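Local atomic coordinates of nitrogenase molybdenum-iron protein beta chain (Clostridium pasteurianum, PDB entry 4WES), a protein that pairs with the alpha chain in the molybdenum-iron component of nitrogenase, which reduces N2 to ammonia, and shares an [8Fe-7S] cluster with that chain. Residues D3-E8 with W380-G385; G170-I175 with L237-G242; M194-I199 with E282-E287. All coordinates share one frame; numbering follows the deposited sequence. Where two conformers were deposited one is given.

Interactions 2 and 3 are neighbours, with centres about 11 Å apart, and both reach the parallel sheet that holds strands 198-200, 172-175, 237-241 and 261-264. They meet through the backbone, where V174 N lies 2.8 Å from I199 O and I172 O lies 3.0 Å from I199 N, and through side chains, where I172 CD1 packs on T284 CG2. Interaction 1 stands apart: its centre is about 43 Å from that of interaction 2 and about 49 Å from that of interaction 3, across the chain's centre. It joins the N-terminal tail to a helix late in the sequence. All three lie away from the [8Fe-7S] cluster and the iron sites.

Interaction 1. Residues D3-E8 with W380-G385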
loop_
_atom_site.group_PDB
_atom_site.type_symbol
_atom_site.label_atom_id
_atom_site.label_comp_id
_atom_site.label_asym_id
_atom_site.label_seq_id
_atom_site.Cartn_x
_atom_site.Cartn_y
_atom_site.Cartn_z
ATOM N N ASP B 3 4.420 23.864 -11.058
ATOM C CA ASP B 3 5.080 25.115 -10.642
ATOM C C ASP B 3 4.256 26.322 -11.029
ATOM O O ASP B 3 4.418 27.383 -10.402
ATOM C CB ASP B 3 6.469 25.219 -11.238
ATOM C CG ASP B 3 7.447 24.199 -10.702
ATOM O OD1 ASP B 3 7.110 23.461 -9.785
ATOM O OD2 ASP B 3 8.593 24.192 -11.189
ATOM N N ALA B 4 3.422 26.223 -12.047
ATOM C CA ALA B 4 2.607 27.339 -12.510
ATOM C C ALA B 4 1.391 27.599 -11.671
ATOM O O ALA B 4 0.668 28.547 -11.934
ATOM C CB ALA B 4 2.201 27.125 -13.974
ATOM N N THR B 5 1.136 26.780 -10.647
ATOM C CA THR B 5 -0.020 26.980 -9.796
ATOM C C THR B 5 0.340 27.908 -8.626
ATOM O O THR B 5 1.149 27.518 -7.783
ATOM C CB THR B 5 -0.513 25.631 -9.256
ATOM O OG1 THR B 5 -0.802 24.809 -10.383
ATOM C CG2 THR B 5 -1.755 25.831 -8.407
ATOM N N PRO B 6 -0.241 29.117 -8.580
ATOM C CA PRO B 6 0.169 30.020 -7.508
ATOM C C PRO B 6 -0.610 29.789 -6.242
ATOM O O PRO B 6 -1.686 29.190 -6.249
ATOM C CB PRO B 6 -0.158 31.397 -8.071
ATOM C CG PRO B 6 -1.187 31.216 -9.107
ATOM C CD PRO B 6 -1.181 29.744 -9.525
ATOM N N LYS B 7 -0.065 30.309 -5.144
ATOM C CA LYS B 7 -0.778 30.281 -3.880
ATOM C C LYS B 7 -1.999 31.208 -3.884
ATOM O O LYS B 7 -3.008 30.915 -3.294
ATOM C CB LYS B 7 0.191 30.700 -2.778
ATOM C CG LYS B 7 -0.391 30.666 -1.380
ATOM C CD LYS B 7 0.640 30.994 -0.335
ATOM C CE LYS B 7 -0.006 31.038 1.044
ATOM N NZ LYS B 7 0.965 31.431 2.088
ATOM N N GLU B 8 -1.874 32.363 -4.531
ATOM C CA GLU B 8 -2.956 33.348 -4.507
ATOM C C GLU B 8 -4.153 32.856 -5.324
ATOM O O GLU B 8 -4.060 32.615 -6.530
ATOM C CB GLU B 8 -2.437 34.687 -5.010
ATOM C CG GLU B 8 -1.235 35.234 -4.237
ATOM C CD GLU B 8 0.127 34.477 -4.292
ATOM O OE1 GLU B 8 0.506 33.812 -5.338
ATOM O OE2 GLU B 8 0.867 34.622 -3.250
ATOM N N TRP B 380 -5.994 25.658 -2.768
ATOM C CA TRP B 380 -6.450 25.638 -1.385
ATOM C C TRP B 380 -5.408 25.010 -0.464
ATOM O O TRP B 380 -5.164 25.531 0.629
ATOM C CB TRP B 380 -7.776 24.891 -1.267
ATOM C CG TRP B 380 -8.874 25.448 -2.100
ATOM C CD1 TRP B 380 -8.930 26.671 -2.744
ATOM C CD2 TRP B 380 -10.096 24.796 -2.391
ATOM N NE1 TRP B 380 -10.114 26.792 -3.427
ATOM C CE2 TRP B 380 -10.839 25.645 -3.232
ATOM C CE3 TRP B 380 -10.632 23.558 -2.023
ATOM C CZ2 TRP B 380 -12.104 25.299 -3.692
ATOM C CZ3 TRP B 380 -11.876 23.218 -2.482
ATOM C CH2 TRP B 380 -12.597 24.088 -3.298
ATOM N N ILE B 381 -4.819 23.902 -0.911
ATOM C CA ILE B 381 -3.800 23.218 -0.124
ATOM C C ILE B 381 -2.605 24.111 0.147
ATOM O O ILE B 381 -2.032 24.077 1.225
ATOM C CB ILE B 381 -3.407 21.906 -0.809
ATOM C CG1 ILE B 381 -4.544 20.891 -0.663
ATOM C CG2 ILE B 381 -2.120 21.349 -0.265
ATOM C CD1 ILE B 381 -4.416 19.676 -1.570
ATOM N N LYS B 382 -2.240 24.936 -0.840
ATOM C CA LYS B 382 -1.127 25.858 -0.623
ATOM C C LYS B 382 -1.399 26.903 0.459
ATOM O O LYS B 382 -0.459 27.472 1.033
ATOM C CB LYS B 382 -0.766 26.583 -1.922
ATOM C CG LYS B 382 -0.160 25.681 -2.977
ATOM C CD LYS B 382 0.058 26.441 -4.272
ATOM C CE LYS B 382 0.796 25.580 -5.262
ATOM N NZ LYS B 382 2.158 25.225 -4.756
ATOM N N ASN B 383 -2.678 27.180 0.697
ATOM C CA ASN B 383 -3.073 28.110 1.748
ATOM C C ASN B 383 -3.273 27.468 3.102
ATOM O O ASN B 383 -2.977 28.098 4.117
ATOM C CB ASN B 383 -4.300 28.888 1.305
ATOM C CG ASN B 383 -3.951 29.923 0.260
ATOM O OD1 ASN B 383 -3.604 31.041 0.609
ATOM N ND2 ASN B 383 -4.016 29.557 -1.005
ATOM N N GLU B 384 -3.766 26.234 3.136
ATOM C CA GLU B 384 -3.822 25.470 4.382
ATOM C C GLU B 384 -3.688 23.989 3.988
ATOM O O GLU B 384 -4.506 23.463 3.222
ATOM C CB GLU B 384 -5.125 25.703 5.150
ATOM C CG GLU B 384 -5.162 24.897 6.438
ATOM C CD GLU B 384 -6.459 25.010 7.209
ATOM O OE1 GLU B 384 -7.343 25.832 6.818
ATOM O OE2 GLU B 384 -6.627 24.236 8.201
ATOM N N GLY B 385 -2.636 23.355 4.475
ATOM C CA GLY B 385 -2.319 22.006 4.090
ATOM C C GLY B 385 -3.288 20.973 4.625
ATOM O O GLY B 385 -4.079 21.228 5.513
#
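K7 and K382 bury the most surface here, with N383 next, and the three tie the N-terminal tail 3-8 to the C-terminal part of helix 374-383. The bond that joins them uses the side-chain amide of N383: ND2 donates to the backbone O of K7 over 2.8 Å, with an angle of 160° at the hydrogen. The carbonyl lies close to the plane of the amide, and ND2 also bonds to Q379 O, one turn back in the same helix, so this nitrogen serves tail and helix together.

The K7 side chain runs past the same amide. With CG anti to the backbone N (chi1 -178°) and the rest extended, its CG comes 3.8 Å from both OD1 and ND2 of N383. Farther out, CE lies 3.6 Å from K382 O and equally far from N383 OD1. The methylenes from CG to CE thus make the contact, alongside the N383 amide and the K382 carbonyl, and NZ leads on past them.

K382 points its side chain at the tail. CB lies 4.1 Å from CG of K7. In the one of its two conformers described here, CD passes 3.8 Å from P6 O, while CE comes within 3.2 Å of T5 O and 4.1 Å of T5 CG2. NZ in turn makes a salt bridge with E402 of helix 396-402.

T5 is buried, and its OG1 bonds to the hydroxyl of Y104 of the alpha chain, placing this surface contact next to the subunit interface. Q379 NE2 bonds to P6 O, while T5 also packs on F375 and H378, so the tail lies along helix 374-383. On the helix, W380 packs on V342 and I381 on Y340 of strand 337-343; W380 also meets I9, and I381 meets helix 396-402.

Interaction 2. Residues G170-I175 with L237-G242; sequences GKINVI and LTLSLG
The N173 side-chain amide meets T238 edge-on: T238 OG1 lies in the amide plane and accepts from ND2 over 3.1 Å in a nearly straight bond (168°). ND2 also bonds to T232 O and OD1 to S235 OG, so both polar atoms of this buried amide are held and its rotation is fixed.

The backbones of the two strands pair parallel. N173 straddles T238: its N donates to L237 O at 2.8 Å, and its O accepts from L239 N at 2.8 Å. I175 repeats the pattern two residues on, where I175 N donates to L239 O and I175 O accepts from L241 N, each over 3.0 Å. Three of these four bonds run nearly along the C=O axis; the exception is L239 N to N173 O, whose donor is tilted 23° from the carbonyl plane.

Side chains alternate between the faces. Beside N173 and T238, I175 CD1 meets T238 CG2 at 4.0 Å. On the other face, I172 CG2 rests 4.0 Å from L239 CG. V174 places CG2 anti to its backbone N, where it touches L241 CD1 at 3.8 Å.

The two strands are the inner pair of a four-stranded parallel, Rossmann-like sheet. Helix 243-257 covers the face of N173 and T238, reaching them with L253 and A250, and S240 bonds to D247 on it. Helix 270-284 covers the opposite face, with A283 against I172 and L237 and L280 against L239, while strand 261-264 lies beyond 237-241.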
loop_
_atom_site.group_PDB
_atom_site.type_symbol
_atom_site.label_atom_id
_atom_site.label_comp_id
_atom_site.label_asym_id
_atom_site.label_seq_id
_atom_site.Cartn_x
_atom_site.Cartn_y
_atom_site.Cartn_z
ATOM N N GLY B 170 -40.351 -11.982 -7.979
ATOM C CA GLY B 170 -39.917 -12.042 -6.592
ATOM C C GLY B 170 -38.542 -11.462 -6.322
ATOM O O GLY B 170 -37.961 -11.740 -5.280
ATOM N N LYS B 171 -38.040 -10.635 -7.233
ATOM C CA LYS B 171 -36.682 -10.099 -7.152
ATOM C C LYS B 171 -36.696 -8.599 -6.818
ATOM O O LYS B 171 -37.681 -7.890 -7.049
ATOM C CB LYS B 171 -35.926 -10.310 -8.472
ATOM C CG LYS B 171 -35.800 -11.783 -8.853
ATOM C CD LYS B 171 -35.011 -11.978 -10.137
ATOM C CE LYS B 171 -34.919 -13.451 -10.460
ATOM N NZ LYS B 171 -34.057 -13.709 -11.648
ATOM N N ILE B 172 -35.548 -8.120 -6.339
ATOM C CA ILE B 172 -35.292 -6.706 -6.182
ATOM C C ILE B 172 -34.275 -6.302 -7.282
ATOM O O ILE B 172 -33.259 -6.962 -7.450
ATOM C CB ILE B 172 -34.704 -6.398 -4.799
ATOM C CG1 ILE B 172 -35.782 -6.652 -3.735
ATOM C CG2 ILE B 172 -34.169 -4.966 -4.704
ATOM C CD1 ILE B 172 -35.327 -6.452 -2.312
ATOM N N ASN B 173 -34.587 -5.246 -8.039
ATOM C CA ASN B 173 -33.606 -4.690 -8.978
ATOM C C ASN B 173 -32.593 -3.856 -8.180
ATOM O O ASN B 173 -33.002 -3.140 -7.254
ATOM C CB ASN B 173 -34.254 -3.774 -9.990
ATOM C CG ASN B 173 -35.298 -4.463 -10.830
ATOM O OD1 ASN B 173 -35.141 -5.618 -11.203
ATOM N ND2 ASN B 173 -36.363 -3.722 -11.138
ATOM N N VAL B 174 -31.329 -3.900 -8.553
ATOM C CA VAL B 174 -30.342 -3.011 -7.982
ATOM C C VAL B 174 -29.564 -2.341 -9.102
ATOM O O VAL B 174 -28.968 -3.022 -9.934
ATOM C CB VAL B 174 -29.439 -3.699 -6.924
ATOM C CG1 VAL B 174 -28.743 -4.937 -7.462
ATOM C CG2 VAL B 174 -28.448 -2.698 -6.329
ATOM N N ILE B 175 -29.600 -1.012 -9.108
ATOM C CA ILE B 175 -28.790 -0.231 -10.028
ATOM C C ILE B 175 -27.631 0.279 -9.170
ATOM O O ILE B 175 -27.850 1.055 -8.250
ATOM C CB ILE B 175 -29.576 0.923 -10.674
ATOM C CG1 ILE B 175 -30.810 0.400 -11.413
ATOM C CG2 ILE B 175 -28.679 1.719 -11.584
ATOM C CD1 ILE B 175 -31.772 1.502 -11.859
ATOM N N LEU B 237 -39.257 -4.129 -6.450
ATOM C CA LEU B 237 -38.649 -2.904 -5.948
ATOM C C LEU B 237 -37.358 -2.716 -6.715
ATOM O O LEU B 237 -36.708 -3.707 -7.079
ATOM C CB LEU B 237 -38.334 -3.037 -4.447
ATOM C CG LEU B 237 -37.679 -1.863 -3.731
ATOM C CD1 LEU B 237 -38.571 -0.644 -3.698
ATOM C CD2 LEU B 237 -37.232 -2.262 -2.335
ATOM N N THR B 238 -36.963 -1.450 -6.912
ATOM C CA THR B 238 -35.634 -1.104 -7.397
ATOM C C THR B 238 -34.904 -0.322 -6.307
ATOM O O THR B 238 -35.429 0.661 -5.808
ATOM C CB THR B 238 -35.722 -0.252 -8.681
ATOM O OG1 THR B 238 -36.435 -0.963 -9.702
ATOM C CG2 THR B 238 -34.334 0.145 -9.163
ATOM N N LEU B 239 -33.686 -0.751 -5.991
ATOM C CA LEU B 239 -32.788 0.054 -5.152
ATOM C C LEU B 239 -31.849 0.820 -6.066
ATOM O O LEU B 239 -31.120 0.230 -6.882
ATOM C CB LEU B 239 -31.996 -0.822 -4.193
ATOM C CG LEU B 239 -32.839 -1.559 -3.148
ATOM C CD1 LEU B 239 -31.991 -2.353 -2.173
ATOM C CD2 LEU B 239 -33.759 -0.603 -2.393
ATOM N N SER B 240 -31.894 2.151 -5.945
ATOM C CA SER B 240 -31.046 3.056 -6.731
ATOM C C SER B 240 -29.873 3.463 -5.852
ATOM O O SER B 240 -30.071 4.200 -4.887
ATOM C CB SER B 240 -31.900 4.281 -7.090
ATOM O OG SER B 240 -31.097 5.206 -7.776
ATOM N N LEU B 241 -28.673 2.952 -6.146
ATOM C CA LEU B 241 -27.521 3.242 -5.316
ATOM C C LEU B 241 -26.762 4.395 -5.933
ATOM O O LEU B 241 -26.141 4.240 -6.999
ATOM C CB LEU B 241 -26.609 2.043 -5.190
ATOM C CG LEU B 241 -27.232 0.738 -4.692
ATOM C CD1 LEU B 241 -26.180 -0.314 -4.426
ATOM C CD2 LEU B 241 -28.113 0.891 -3.472
ATOM N N GLY B 242 -26.808 5.548 -5.281
ATOM C CA GLY B 242 -26.156 6.749 -5.803
ATOM C C GLY B 242 -27.120 7.489 -6.707
ATOM O O GLY B 242 -27.318 7.130 -7.846
#

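Interaction 3. Residues M194-I199 with E282-E287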
loop_
_atom_site.group_PDB
_atom_site.type_symbol
_atom_site.label_atom_id
_atom_site.label_comp_id
_atom_site.label_asym_id
_atom_site.label_seq_id
_atom_site.Cartn_x
_atom_site.Cartn_y
_atom_site.Cartn_z
ATOM N N MET B 194 -27.705 -12.331 2.177
ATOM C CA MET B 194 -29.021 -12.006 2.725
ATOM C C MET B 194 -30.109 -12.973 2.217
ATOM O O MET B 194 -31.235 -12.933 2.713
ATOM C CB MET B 194 -29.447 -10.570 2.384
ATOM C CG MET B 194 -28.686 -9.444 3.113
ATOM S SD MET B 194 -29.002 -9.307 4.870
ATOM C CE MET B 194 -30.697 -8.703 4.905
ATOM N N ASP B 195 -29.787 -13.788 1.213
ATOM C CA ASP B 195 -30.723 -14.691 0.567
ATOM C C ASP B 195 -31.877 -13.941 -0.118
ATOM O O ASP B 195 -33.042 -14.362 -0.042
ATOM C CB ASP B 195 -31.250 -15.748 1.556
ATOM C CG ASP B 195 -31.893 -16.927 0.859
ATOM O OD1 ASP B 195 -31.549 -17.217 -0.320
ATOM O OD2 ASP B 195 -32.737 -17.581 1.497
ATOM N N ILE B 196 -31.540 -12.862 -0.822
ATOM C CA ILE B 196 -32.490 -12.029 -1.517
ATOM C C ILE B 196 -32.269 -12.118 -3.034
ATOM O O ILE B 196 -31.258 -11.644 -3.534
ATOM C CB ILE B 196 -32.386 -10.562 -1.058
ATOM C CG1 ILE B 196 -32.784 -10.479 0.404
ATOM C CG2 ILE B 196 -33.236 -9.630 -1.912
ATOM C CD1 ILE B 196 -32.464 -9.145 1.064
ATOM N N PRO B 197 -33.233 -12.671 -3.777
ATOM C CA PRO B 197 -33.132 -12.675 -5.243
ATOM C C PRO B 197 -33.119 -11.271 -5.817
ATOM O O PRO B 197 -33.845 -10.398 -5.312
ATOM C CB PRO B 197 -34.386 -13.457 -5.689
ATOM C CG PRO B 197 -34.690 -14.343 -4.503
ATOM C CD PRO B 197 -34.347 -13.509 -3.301
ATOM N N TYR B 198 -32.342 -11.071 -6.884
ATOM C CA TYR B 198 -32.121 -9.731 -7.403
ATOM C C TYR B 198 -31.778 -9.781 -8.888
ATOM O O TYR B 198 -31.410 -10.834 -9.425
ATOM C CB TYR B 198 -30.967 -9.016 -6.622
ATOM C CG TYR B 198 -29.637 -9.700 -6.853
ATOM C CD1 TYR B 198 -29.270 -10.828 -6.157
ATOM C CD2 TYR B 198 -28.807 -9.275 -7.876
ATOM C CE1 TYR B 198 -28.077 -11.481 -6.436
ATOM C CE2 TYR B 198 -27.642 -9.916 -8.162
ATOM C CZ TYR B 198 -27.274 -11.035 -7.454
ATOM O OH TYR B 198 -26.115 -11.702 -7.769
ATOM N N ILE B 199 -31.887 -8.608 -9.513
ATOM C CA ILE B 199 -31.354 -8.372 -10.846
ATOM C C ILE B 199 -30.481 -7.124 -10.708
ATOM O O ILE B 199 -31.002 -6.065 -10.358
ATOM C CB ILE B 199 -32.421 -8.086 -11.924
ATOM C CG1 ILE B 199 -33.385 -9.279 -12.060
ATOM C CG2 ILE B 199 -31.739 -7.799 -13.250
ATOM C CD1 ILE B 199 -34.629 -8.938 -12.850
ATOM N N GLU B 282 -35.632 -4.630 5.463
ATOM C CA GLU B 282 -36.970 -4.063 5.556
ATOM C C GLU B 282 -37.830 -4.424 4.361
ATOM O O GLU B 282 -39.051 -4.646 4.490
ATOM C CB GLU B 282 -36.923 -2.554 5.727
ATOM C CG GLU B 282 -36.327 -2.110 7.073
ATOM C CD GLU B 282 -35.924 -0.634 7.102
ATOM O OE1 GLU B 282 -35.294 -0.252 8.110
ATOM O OE2 GLU B 282 -36.220 0.128 6.142
ATOM N N ALA B 283 -37.225 -4.467 3.177
ATOM C CA ALA B 283 -37.986 -4.766 1.966
ATOM C C ALA B 283 -38.452 -6.216 1.884
ATOM O O ALA B 283 -39.421 -6.522 1.184
ATOM C CB ALA B 283 -37.160 -4.450 0.733
ATOM N N THR B 284 -37.734 -7.101 2.563
ATOM C CA THR B 284 -37.898 -8.538 2.389
ATOM C C THR B 284 -38.299 -9.305 3.617
ATOM O O THR B 284 -38.736 -10.461 3.514
ATOM C CB THR B 284 -36.604 -9.167 1.878
ATOM O OG1 THR B 284 -35.586 -9.039 2.864
ATOM C CG2 THR B 284 -36.174 -8.541 0.554
ATOM N N GLY B 285 -38.181 -8.686 4.778
ATOM C CA GLY B 285 -38.362 -9.391 6.035
ATOM C C GLY B 285 -37.244 -10.354 6.398
ATOM O O GLY B 285 -37.364 -11.096 7.353
ATOM N N LYS B 286 -36.165 -10.347 5.634
ATOM C CA LYS B 286 -35.032 -11.251 5.848
ATOM C C LYS B 286 -34.103 -10.708 6.942
ATOM O O LYS B 286 -33.763 -9.532 6.955
ATOM C CB LYS B 286 -34.268 -11.463 4.535
ATOM C CG LYS B 286 -35.075 -12.087 3.399
ATOM C CD LYS B 286 -34.866 -13.568 3.256
ATOM C CE LYS B 286 -35.874 -14.231 2.322
ATOM N NZ LYS B 286 -35.807 -13.759 0.915
ATOM N N GLU B 287 -33.725 -11.577 7.881
ATOM C CA GLU B 287 -32.808 -11.211 8.945
ATOM C C GLU B 287 -31.368 -11.064 8.419
ATOM O O GLU B 287 -30.983 -11.686 7.431
ATOM C CB GLU B 287 -32.843 -12.278 10.041
ATOM C CG GLU B 287 -34.247 -12.530 10.640
ATOM C CD GLU B 287 -34.789 -11.388 11.499
ATOM O OE1 GLU B 287 -33.999 -10.697 12.180
ATOM O OE2 GLU B 287 -36.026 -11.197 11.501
HETATM O O HOH W 1 -31.287 -13.458 5.413
#
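M194 to P197 and T284 to E287 run nearly antiparallel, their directions 156° apart, where two helix ends of a Rossmann-like domain meet. Helix 181-193 stops in a Schellman motif, with D195 at positive phi (62°), before the chain enters strand 198-200 and completes a beta-alpha-beta crossover from strand 172-175. Opposite, helix 270-284 gives way to G285, also at positive phi, and T284 OG1 accepts from K286 N in an ST turn; the same OG1 bonds to L280 O.

K286 has the most surface buried in this contact. Its chain is bent at chi2 and chi4, and CD passes 3.7 Å from M194 O. At its end, K286 NZ donates to D195 O over 3.0 Å. The carboxylate of D195 is close but not in contact, and its charge would add to the attraction. I196 supplies the apolar side: CD1 lies 3.6 Å from T284 OG1 and 3.8 Å from T284 CG2, while CG1 is 4.1 Å from K286 CG. I196 also packs on L280 and F191, one from each helix.

Across the backbones, one water donates to both M194 O, at 2.8 Å, and E287 O, at 2.7 Å.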